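Side-chain contacts in enoyl-acyl carrier protein reductase (PDB 6KIA), which reduces the double bond of enoyl-acyl carrier protein substrates, probably in the last step of each fatty-acid elongation cycle, and binds NADH as cofactor: residues 342-345 with 346-350; 350-353 with 354-357; 373-376 with 377-381. All coordinates share one frame; numbering follows the deposited sequence.

Contact 1 of 3, residues 342-345 with 346-350; sequences LLQK and IDDYN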
loop_
_atom_site.group_PDB
_atom_site.type_symbol
_atom_site.label_atom_id
_atom_site.label_comp_id
_atom_site.label_asym_id
_atom_site.label_seq_id
_atom_site.Cartn_x
_atom_site.Cartn_y
_atom_site.Cartn_z
ATOM N N LEU A 342 14.835 23.027 -2.107
ATOM C CA LEU A 342 14.364 21.699 -1.707
ATOM C C LEU A 342 14.473 20.756 -2.910
ATOM O O LEU A 342 15.076 19.666 -2.846
ATOM C CB LEU A 342 12.916 21.776 -1.198
ATOM C CG LEU A 342 12.311 20.523 -0.525
ATOM C CD1 LEU A 342 11.112 20.908 0.356
ATOM C CD2 LEU A 342 11.900 19.463 -1.521
ATOM N N LEU A 343 13.880 21.175 -4.025
ATOM C CA LEU A 343 13.863 20.318 -5.192
ATOM C C LEU A 343 15.261 20.044 -5.739
ATOM O O LEU A 343 15.520 18.952 -6.260
ATOM C CB LEU A 343 12.978 20.921 -6.269
ATOM C CG LEU A 343 11.478 20.851 -5.953
ATOM C CD1 LEU A 343 10.687 21.628 -6.987
ATOM C CD2 LEU A 343 10.991 19.383 -5.913
ATOM N N GLN A 344 16.146 21.035 -5.627
ATOM C CA GLN A 344 17.514 20.856 -6.096
ATOM C C GLN A 344 18.247 19.859 -5.203
ATOM O O GLN A 344 19.063 19.057 -5.670
ATOM C CB GLN A 344 18.238 22.211 -6.131
ATOM C CG GLN A 344 19.655 22.123 -6.699
ATOM C CD GLN A 344 19.656 21.648 -8.148
ATOM O OE1 GLN A 344 18.966 22.220 -8.999
ATOM N NE2 GLN A 344 20.402 20.584 -8.429
ATOM N N LYS A 345 17.919 19.846 -3.920
ATOM C CA LYS A 345 18.557 18.902 -3.036
ATOM C C LYS A 345 18.102 17.475 -3.369
ATOM O O LYS A 345 18.887 16.504 -3.290
ATOM C CB LYS A 345 18.228 19.267 -1.583
ATOM C CG LYS A 345 18.695 18.280 -0.542
ATOM C CD LYS A 345 18.475 18.875 0.844
ATOM C CE LYS A 345 19.258 20.185 1.023
ATOM N NZ LYS A 345 20.746 20.051 1.088
ATOM N N ILE A 346 16.848 17.345 -3.807
ATOM C CA ILE A 346 16.390 16.043 -4.292
ATOM C C ILE A 346 17.028 15.649 -5.643
ATOM O O ILE A 346 17.417 14.488 -5.857
ATOM C CB ILE A 346 14.857 16.013 -4.418
ATOM C CG1 ILE A 346 14.218 16.261 -3.050
ATOM C CG2 ILE A 346 14.394 14.655 -5.039
ATOM C CD1 ILE A 346 14.389 15.097 -2.070
ATOM N N ASP A 347 17.208 16.604 -6.547
ATOM C CA ASP A 347 17.875 16.262 -7.802
ATOM C C ASP A 347 19.332 15.817 -7.534
ATOM O O ASP A 347 19.812 14.833 -8.109
ATOM C CB ASP A 347 17.847 17.439 -8.787
ATOM C CG ASP A 347 16.442 17.714 -9.337
ATOM O OD1 ASP A 347 15.620 16.768 -9.419
ATOM O OD2 ASP A 347 16.171 18.873 -9.711
ATOM N N ASP A 348 20.004 16.527 -6.641
ATOM C CA ASP A 348 21.359 16.177 -6.232
ATOM C C ASP A 348 21.392 14.771 -5.628
ATOM O O ASP A 348 22.326 13.994 -5.868
ATOM C CB ASP A 348 21.901 17.203 -5.230
ATOM C CG ASP A 348 22.279 18.533 -5.887
ATOM O OD1 ASP A 348 22.374 18.592 -7.129
ATOM O OD2 ASP A 348 22.440 19.533 -5.147
ATOM N N TYR A 349 20.378 14.455 -4.820
ATOM C CA TYR A 349 20.240 13.125 -4.227
ATOM C C TYR A 349 20.174 12.043 -5.311
ATOM O O TYR A 349 20.915 11.067 -5.268
ATOM C CB TYR A 349 18.991 13.119 -3.335
ATOM C CG TYR A 349 18.612 11.833 -2.611
ATOM C CD1 TYR A 349 19.263 11.442 -1.443
ATOM C CD2 TYR A 349 17.544 11.057 -3.062
ATOM C CE1 TYR A 349 18.895 10.288 -0.762
ATOM C CE2 TYR A 349 17.152 9.906 -2.378
ATOM C CZ TYR A 349 17.840 9.520 -1.237
ATOM O OH TYR A 349 17.462 8.378 -0.564
ATOM N N ASN A 350 19.278 12.200 -6.280
ATOM C CA ASN A 350 19.168 11.191 -7.331
ATOM C C ASN A 350 20.362 11.184 -8.298
ATOM O O ASN A 350 20.582 10.210 -9.017
ATOM C CB ASN A 350 17.860 11.376 -8.113
ATOM C CG ASN A 350 16.652 11.047 -7.264
ATOM O OD1 ASN A 350 16.582 9.974 -6.673
ATOM N ND2 ASN A 350 15.725 11.995 -7.154
HETATM O O HOH W 1 13.555 17.441 -7.636
#
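Gln-344 reaches forward one turn of helix 339-351 to Asp-348. Its CB leaves the helix pointing away from residues 346-350, and with CG anti to the backbone N the chain first runs outward. CG lies 4.1 Å from OD2 of Asp-348. A bend at chi2 (62°) then turns the amide forward, toward the next turn, where NE2 gives a hydrogen bond to OD1 of Asp-348 at 3.1 Å. The acceptor lies in the plane of the amide, whereas NE2 stands above the carboxylate, 52° out of its plane; the two flat groups are turned 54° against each other. Alongside it, Asp-348 N donates to Gln-344 O at 2.9 Å, so backbone and side chain join the same two residues. One residue earlier, a water donates to both Leu-343 O and Asp-347 OD1, at 2.8 Å each, and bridges an i, i+4 pair. On the buried side Leu-342 CD2 packs on Ile-346 CG1 at 4.2 Å, and both side chains touch Ile-383 of helix 370-385. The NE2 bond, bent and on an exposed face, is consistent with a modest i to i+4 tie, while the amide dipole probably eases the negative charge of Asp-348.

Contact 2 of 3, residues 350-353 with 354-357; sequences NASD and VMKG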
loop_
_atom_site.group_PDB
_atom_site.type_symbol
_atom_site.label_atom_id
_atom_site.label_comp_id
_atom_site.label_asym_id
_atom_site.label_seq_id
_atom_site.Cartn_x
_atom_site.Cartn_y
_atom_site.Cartn_z
ATOM N N ASN A 350 19.278 12.200 -6.280
ATOM C CA ASN A 350 19.168 11.191 -7.331
ATOM C C ASN A 350 20.362 11.184 -8.298
ATOM O O ASN A 350 20.582 10.210 -9.017
ATOM C CB ASN A 350 17.860 11.376 -8.113
ATOM C CG ASN A 350 16.652 11.047 -7.264
ATOM O OD1 ASN A 350 16.582 9.974 -6.673
ATOM N ND2 ASN A 350 15.725 11.995 -7.154
ATOM N N ALA A 351 21.116 12.273 -8.334
ATOM C CA ALA A 351 22.292 12.338 -9.200
ATOM C C ALA A 351 23.482 11.595 -8.594
ATOM O O ALA A 351 24.435 11.258 -9.301
ATOM C CB ALA A 351 22.657 13.791 -9.487
ATOM N N SER A 352 23.426 11.349 -7.286
ATOM C CA SER A 352 24.543 10.748 -6.565
ATOM C C SER A 352 24.808 9.295 -6.977
ATOM O O SER A 352 23.885 8.545 -7.288
ATOM C CB SER A 352 24.297 10.843 -5.052
ATOM O OG SER A 352 23.454 9.798 -4.572
ATOM N N ASP A 353 26.078 8.901 -6.994
ATOM C CA ASP A 353 26.419 7.517 -7.333
ATOM C C ASP A 353 25.803 6.531 -6.347
ATOM O O ASP A 353 25.369 5.439 -6.743
ATOM C CB ASP A 353 27.936 7.320 -7.409
ATOM C CG ASP A 353 28.523 7.817 -8.727
ATOM O OD1 ASP A 353 27.747 8.094 -9.668
ATOM O OD2 ASP A 353 29.763 7.919 -8.826
ATOM N N VAL A 354 25.784 6.908 -5.068
ATOM C CA VAL A 354 25.194 6.055 -4.045
ATOM C C VAL A 354 23.727 5.720 -4.380
ATOM O O VAL A 354 23.331 4.549 -4.384
ATOM C CB VAL A 354 25.250 6.718 -2.641
ATOM C CG1 VAL A 354 24.452 5.896 -1.638
ATOM C CG2 VAL A 354 26.685 6.856 -2.162
ATOM N N MET A 355 22.938 6.731 -4.727
ATOM C CA MET A 355 21.523 6.498 -5.024
ATOM C C MET A 355 21.342 5.862 -6.391
ATOM O O MET A 355 20.454 5.014 -6.577
ATOM C CB MET A 355 20.731 7.796 -4.929
ATOM C CG MET A 355 20.678 8.375 -3.504
ATOM S SD MET A 355 20.390 7.142 -2.223
ATOM C CE MET A 355 18.821 6.427 -2.764
ATOM N N LYS A 356 22.218 6.207 -7.334
ATOM C CA LYS A 356 22.121 5.626 -8.665
ATOM C C LYS A 356 22.312 4.116 -8.600
ATOM O O LYS A 356 21.699 3.382 -9.385
ATOM C CB LYS A 356 23.173 6.230 -9.601
ATOM C CG LYS A 356 23.047 5.750 -11.032
ATOM C CD LYS A 356 24.269 6.114 -11.857
ATOM C CE LYS A 356 23.979 5.977 -13.339
ATOM N NZ LYS A 356 23.554 4.592 -13.679
ATOM N N GLY A 357 23.094 3.660 -7.620
ATOM C CA GLY A 357 23.335 2.237 -7.425
ATOM C C GLY A 357 22.097 1.429 -7.043
ATOM O O GLY A 357 22.034 0.213 -7.275
#
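Ser-352 starts the turn that holds Met-355: its extended psi (145°) breaks the run of helix 339-351, and 353-356 sets off again at once, with Lys-356 N bonded to Ser-352 O at 2.9 Å and Gly-357 N to Asp-353 O at 3.0 Å. Ser-352 is the N-cap of this short helix. Its hydroxyl sits between its own backbone N and carbonyl carbon (chi1 83°), which places OG in front of the first turn, where it accepts from Met-355 N at 3.1 Å with an N-H...O angle of 160°. The same oxygen is hydrogen-bonded to Tyr-349 O, at the end of the preceding helix, and is thus held from two sides.

CB and CG of Met-355 lie against the hydroxyl. CG, beside its own backbone N, approaches Ser-352 OG to 3.3 Å, and CB lies 3.4 Å from that atom; further bends at chi2 and chi3 carry the sulfur and CE away from residues 350-353, and the side chain packs on Leu-372 and Ile-375 of helix 370-385. Val-354 brings CB to 4.1 Å from Ser-352 OG and also touches Ile-375.

One small hydroxyl therefore serves two helices, with methionine carbons beside it. It satisfies a first-turn N-H, of the kind that finds no i-4 carbonyl within its own helix, while itself bonded to the carbonyl of Tyr-349 at the end of the helix before.

Contact 3 of 3, residues 373-376 with 377-381; sequences ADIM and IGTSD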
loop_
_atom_site.group_PDB
_atom_site.type_symbol
_atom_site.label_atom_id
_atom_site.label_comp_id
_atom_site.label_asym_id
_atom_site.label_seq_id
_atom_site.Cartn_x
_atom_site.Cartn_y
_atom_site.Cartn_z
ATOM N N ALA A 373 21.952 4.837 4.345
ATOM C CA ALA A 373 21.358 5.380 5.568
ATOM C C ALA A 373 21.775 6.807 5.827
ATOM O O ALA A 373 20.941 7.664 6.142
ATOM C CB ALA A 373 21.722 4.501 6.770
ATOM N N ASP A 374 23.062 7.084 5.665
ATOM C CA ASP A 374 23.548 8.421 5.944
ATOM C C ASP A 374 22.916 9.426 4.993
ATOM O O ASP A 374 22.409 10.465 5.428
ATOM C CB ASP A 374 25.074 8.486 5.830
ATOM C CG ASP A 374 25.768 8.133 7.137
ATOM O OD1 ASP A 374 25.639 8.893 8.120
ATOM O OD2 ASP A 374 26.460 7.097 7.172
ATOM N N ILE A 375 22.949 9.130 3.693
ATOM C CA ILE A 375 22.453 10.122 2.748
ATOM C C ILE A 375 20.912 10.241 2.764
ATOM O O ILE A 375 20.360 11.346 2.628
ATOM C CB ILE A 375 22.961 9.836 1.309
ATOM C CG1 ILE A 375 22.690 11.027 0.395
ATOM C CG2 ILE A 375 22.394 8.535 0.749
ATOM C CD1 ILE A 375 23.203 10.841 -1.015
ATOM N N MET A 376 20.221 9.121 2.935
ATOM C CA MET A 376 18.746 9.124 2.895
ATOM C C MET A 376 18.177 9.751 4.168
ATOM O O MET A 376 17.326 10.639 4.119
ATOM C CB MET A 376 18.183 7.718 2.716
ATOM C CG MET A 376 16.664 7.711 2.701
ATOM S SD MET A 376 15.959 6.089 2.338
ATOM C CE MET A 376 16.435 5.211 3.829
ATOM N N ILE A 377 18.647 9.298 5.321
ATOM C CA ILE A 377 18.129 9.848 6.560
ATOM C C ILE A 377 18.593 11.292 6.756
ATOM O O ILE A 377 17.819 12.139 7.221
ATOM C CB ILE A 377 18.561 8.990 7.760
ATOM C CG1 ILE A 377 18.135 7.541 7.542
ATOM C CG2 ILE A 377 18.055 9.582 9.079
ATOM C CD1 ILE A 377 16.670 7.295 7.743
ATOM N N GLY A 378 19.838 11.578 6.370
ATOM C CA GLY A 378 20.353 12.932 6.445
ATOM C C GLY A 378 19.529 13.886 5.592
ATOM O O GLY A 378 19.123 14.972 6.053
ATOM N N THR A 379 19.285 13.485 4.343
ATOM C CA THR A 379 18.520 14.331 3.421
ATOM C C THR A 379 17.072 14.526 3.904
ATOM O O THR A 379 16.530 15.658 3.911
ATOM C CB THR A 379 18.537 13.738 1.990
ATOM O OG1 THR A 379 19.907 13.589 1.541
ATOM C CG2 THR A 379 17.788 14.632 1.036
ATOM N N SER A 380 16.447 13.428 4.319
ATOM C CA SER A 380 15.072 13.501 4.805
ATOM C C SER A 380 14.957 14.459 6.013
ATOM O O SER A 380 14.062 15.320 6.085
ATOM C CB SER A 380 14.572 12.085 5.166
ATOM O OG SER A 380 13.329 12.143 5.845
ATOM N N ASP A 381 15.888 14.327 6.945
ATOM C CA ASP A 381 15.926 15.184 8.126
ATOM C C ASP A 381 16.106 16.666 7.762
ATOM O O ASP A 381 15.416 17.541 8.316
ATOM C CB ASP A 381 17.069 14.726 9.041
ATOM C CG ASP A 381 16.705 13.505 9.883
ATOM O OD1 ASP A 381 15.629 12.893 9.671
ATOM O OD2 ASP A 381 17.543 13.115 10.719
#
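Thr-379 turns its hydroxyl back onto the helix that carries it and meets the carbonyl of Ile-375. With OG1 beside the backbone N and anti to the carbonyl carbon (chi1 -57°), the hydroxyl points back toward the N-terminal end, at the preceding turn, and donates to Ile-375 O. The modelled separation of OG1 and that oxygen, 2.5 Å, is shorter than usual, so its exact length is doubtful. Thr-379 N also donates to Ile-375 O, at 2.9 Å, so two donors of one residue share a single acceptor: the hydroxyl is tilted 18° from the carbonyl plane, whereas the amide lies above it, 42° out. Ile-375 and Thr-379 run side by side and point the same way, with Ile-375 CG1 4.0 Å from OG1.

Ile-375 is fully extended, CG1 and CD1 both trans, and its side chain reaches Tyr-349 and Ser-352. Met-376 also starts out straight and bends only at chi3, which leaves its CE 4.4 Å from CD1 of Ile-377. In Ile-377 the CG1 branch instead folds beside its own backbone N and lies against Ala-373 O at 3.1 Å. The hydroxyl of Ser-380 is hydrogen-bonded to Glu-303. Gly-378 N closes the turn on Asp-374 O at 3.0 Å.

A threonine hydroxyl returning to the i-4 carbonyl is a familiar feature of alpha-helices. Here it accompanies regular i to i+4 bonding in helix 370-385, which packs through Ile-375, Met-376 and Thr-379 against helix 339-351.

The three contacts follow the chain in order: contact 1 within helix 339-351, contact 2 at the junction of that helix with helix 353-356, and contact 3 in helix 370-385. Their centres are 11 to 13 Å apart, on one side of the chain's centre and 23 to 25 Å from it. Contacts 1 and 2 share Asn-350. Tyr-349 of contact 1 packs with OH 3.4 Å from CB of Met-376 in contact 3. Helix 339-351, the short helix 353-356 and helix 370-385 thus pack together as neighbours in the chain. The side chain of Met-376 is about 12 Å from the bound NADH, so the group packs near the cofactor without touching it there.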